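Local structure of ABC transporter binding protein AcbH (Actinoplanes, 3OO8) at residues 250-255 / 265-270. The protein binds beta-D-galactopyranose as the extracellular solute receptor of an ABC transporter, with an exclusive preference for that sugar. The protein carries 2 engineered substitutions. Sequence-based numbering, arbitrary orientation.
Sequences KALENK and NQVAAN
Two helices joined through strand 257-261 of this class 2 solute-binding fold, 245-253 and 264-270, meet where Lys250, Leu252 and Glu253 face Val267 and Asn270. Polar and apolar parts of the contact are separate. On the polar part, the Lys250 chain bends by its rotation about CB-CG (chi2 -56°) and crosses the Asn270 side chain at about a right angle, its CG and CE each 3.9 Å from Asn270 OD1. Its NZ reaches two neighbouring acceptors: Glu253 OE1 at 2.7 Å, a salt bridge about one helical turn along, and Asn270 O, a weak hydrogen bond at 3.3 Å. The ammonium reaches OE1 from the syn side, 30° out of the carboxylate plane. A water bridges the helices by donating to Glu253 OE1 at 2.8 Å and to Asn270 OD1 at 2.9 Å. Glu253 OE2 in turn accepts from Ser272 N and Asn275 ND2, just beyond the second helix. On the apolar part, Leu252 CD2 meets Val267 CG1 at 4.0 Å; Val267 also packs on Phe145 of strand 134-147. Gln266, a galactose-binding residue, precedes Val267 and touches Trp142, another residue of that site. With both oxygens engaged, the Glu253 carboxylate should have little freedom to rotate, and its charge is probably balanced by Lys250, whose ammonium also holds, though only weakly, the carbonyl of Asn270.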
ATOM      1  N   LYS A 250       5.330  12.550  15.607  1.00 20.29           N
ATOM      2  CA  LYS A 250       5.356  13.062  16.993  1.00 22.51           C
ATOM      3  C   LYS A 250       4.807  14.482  17.022  1.00 22.56           C
ATOM      4  O   LYS A 250       4.129  14.864  17.977  1.00 23.57           O
ATOM      5  CB  LYS A 250       6.756  12.984  17.612  1.00 24.66           C
ATOM      6  CG  LYS A 250       7.107  11.628  18.250  1.00 31.34           C
ATOM      7  CD  LYS A 250       6.099  11.165  19.344  1.00 35.27           C
ATOM      8  CE  LYS A 250       6.458   9.780  19.934  1.00 33.79           C
ATOM      9  NZ  LYS A 250       5.283   8.996  20.519  1.00 30.36           N
ATOM     10  N   ALA A 251       5.064  15.266  15.975  1.00 21.01           N
ATOM     11  CA  ALA A 251       4.499  16.617  15.899  1.00 20.14           C
ATOM     12  C   ALA A 251       2.968  16.590  15.901  1.00 20.81           C
ATOM     13  O   ALA A 251       2.323  17.404  16.577  1.00 19.66           O
ATOM     14  CB  ALA A 251       5.037  17.402  14.696  1.00 20.85           C
ATOM     15  N   LEU A 252       2.379  15.662  15.134  1.00 17.43           N
ATOM     16  CA  LEU A 252       0.934  15.495  15.125  1.00 17.56           C
ATOM     17  C   LEU A 252       0.457  15.058  16.520  1.00 18.70           C
ATOM     18  O   LEU A 252      -0.472  15.652  17.083  1.00 17.71           O
ATOM     19  CB  LEU A 252       0.526  14.420  14.090  1.00 15.44           C
ATOM     20  CG  LEU A 252      -0.974  14.092  14.103  1.00 15.25           C
ATOM     21  CD1 LEU A 252      -1.777  15.307  13.614  1.00 15.67           C
ATOM     22  CD2 LEU A 252      -1.271  12.840  13.230  1.00 14.13           C
ATOM     23  N   GLU A 253       1.127  14.053  17.087  1.00 17.05           N
ATOM     24  CA  GLU A 253       0.755  13.507  18.383  1.00 17.62           C
ATOM     25  C   GLU A 253       0.815  14.563  19.490  1.00 19.79           C
ATOM     26  O   GLU A 253      -0.037  14.584  20.390  1.00 21.45           O
ATOM     27  CB  GLU A 253       1.641  12.326  18.748  1.00 15.81           C
ATOM     28  CG  GLU A 253       1.117  11.547  19.928  1.00 14.35           C
ATOM     29  CD  GLU A 253       1.965  10.354  20.337  1.00 17.93           C
ATOM     30  OE1 GLU A 253       2.952   9.975  19.661  1.00 21.99           O
ATOM     31  OE2 GLU A 253       1.598   9.755  21.352  1.00 20.48           O
ATOM     32  N   ASN A 254       1.821  15.422  19.400  1.00 20.73           N
ATOM     33  CA  ASN A 254       2.038  16.501  20.391  1.00 22.00           C
ATOM     34  C   ASN A 254       1.182  17.731  20.088  1.00 23.06           C
ATOM     35  O   ASN A 254       1.325  18.782  20.716  1.00 23.00           O
ATOM     36  CB  ASN A 254       3.531  16.868  20.458  1.00 23.19           C
ATOM     37  CG  ASN A 254       4.360  15.836  21.215  1.00 25.29           C
ATOM     38  OD1 ASN A 254       3.857  15.159  22.111  1.00 33.20           O
ATOM     39  ND2 ASN A 254       5.632  15.713  20.863  1.00 30.82           N
ATOM     40  N   LYS A 255       0.286  17.596  19.108  1.00 21.39           N
ATOM     41  CA  LYS A 255      -0.608  18.669  18.703  1.00 20.98           C
ATOM     42  C   LYS A 255       0.059  19.932  18.136  1.00 19.64           C
ATOM     43  O   LYS A 255      -0.517  21.014  18.155  1.00 20.52           O
ATOM     44  CB  LYS A 255      -1.651  18.970  19.782  1.00 20.03           C
ATOM     45  CG  LYS A 255      -2.399  17.764  20.297  1.00 24.05           C
ATOM     46  CD  LYS A 255      -3.375  18.210  21.366  1.00 27.75           C
ATOM     47  CE  LYS A 255      -3.980  17.027  22.079  1.00 35.91           C
ATOM     48  NZ  LYS A 255      -4.964  17.504  23.091  1.00 42.28           N
ATOM     49  N   ASN A 265       0.155   1.936   9.449  1.00 11.73           N
ATOM     50  CA  ASN A 265       1.160   1.147  10.162  1.00 13.06           C
ATOM     51  C   ASN A 265       2.418   1.957  10.485  1.00 14.35           C
ATOM     52  O   ASN A 265       3.421   1.434  10.974  1.00 15.26           O
ATOM     53  CB  ASN A 265       1.461  -0.153   9.424  1.00 13.73           C
ATOM     54  CG  ASN A 265       2.325   0.050   8.216  1.00 15.97           C
ATOM     55  OD1 ASN A 265       2.589   1.180   7.798  1.00 16.33           O
ATOM     56  ND2 ASN A 265       2.762  -1.052   7.621  1.00 17.54           N
ATOM     57  N   GLN A 266       2.360   3.240  10.134  1.00 13.26           N
ATOM     58  CA  GLN A 266       3.423   4.187  10.478  1.00 13.51           C
ATOM     59  C   GLN A 266       2.871   5.151  11.512  1.00 14.32           C
ATOM     60  O   GLN A 266       3.220   5.068  12.714  1.00 16.25           O
ATOM     61  CB  GLN A 266       3.914   4.913   9.222  1.00 13.59           C
ATOM     62  CG  GLN A 266       4.483   3.933   8.185  1.00 13.44           C
ATOM     63  CD  GLN A 266       4.035   4.235   6.778  1.00 13.00           C
ATOM     64  OE1 GLN A 266       3.835   5.382   6.377  1.00 12.44           O
ATOM     65  NE2 GLN A 266       3.899   3.174   6.011  1.00 13.50           N
ATOM     66  N   VAL A 267       1.958   6.030  11.094  1.00 12.34           N
ATOM     67  CA  VAL A 267       1.473   7.079  11.991  1.00 13.43           C
ATOM     68  C   VAL A 267       0.787   6.500  13.231  1.00 15.73           C
ATOM     69  O   VAL A 267       1.118   6.888  14.358  1.00 14.38           O
ATOM     70  CB  VAL A 267       0.520   8.108  11.275  1.00 13.61           C
ATOM     71  CG1 VAL A 267       0.013   9.172  12.289  1.00 12.96           C
ATOM     72  CG2 VAL A 267       1.247   8.780  10.096  1.00 18.90           C
ATOM     73  N   ALA A 268      -0.194   5.618  13.052  1.00 13.39           N
ATOM     74  CA  ALA A 268      -0.948   5.102  14.199  1.00 14.53           C
ATOM     75  C   ALA A 268      -0.042   4.247  15.090  1.00 17.39           C
ATOM     76  O   ALA A 268      -0.146   4.297  16.328  1.00 17.70           O
ATOM     77  CB  ALA A 268      -2.163   4.303  13.744  1.00 14.58           C
ATOM     78  N   ALA A 269       0.848   3.476  14.465  1.00 16.41           N
ATOM     79  CA  ALA A 269       1.777   2.626  15.207  1.00 17.78           C
ATOM     80  C   ALA A 269       2.677   3.475  16.091  1.00 19.00           C
ATOM     81  O   ALA A 269       3.110   3.018  17.155  1.00 19.42           O
ATOM     82  CB  ALA A 269       2.611   1.768  14.263  1.00 19.55           C
ATOM     83  N   ASN A 270       2.959   4.696  15.654  1.00 16.93           N
ATOM     84  CA  ASN A 270       3.903   5.569  16.380  1.00 17.86           C
ATOM     85  C   ASN A 270       3.292   6.199  17.616  1.00 19.98           C
ATOM     86  O   ASN A 270       4.028   6.632  18.519  1.00 17.61           O
ATOM     87  CB  ASN A 270       4.434   6.680  15.476  1.00 17.72           C
ATOM     88  CG  ASN A 270       5.775   7.236  15.951  1.00 20.68           C
ATOM     89  OD1 ASN A 270       5.870   8.390  16.384  1.00 22.10           O
ATOM     90  ND2 ASN A 270       6.804   6.404  15.899  1.00 18.85           N
TER
HETATM   91  O   HOH W   1       3.439   9.836  16.911  1.00 19.86           O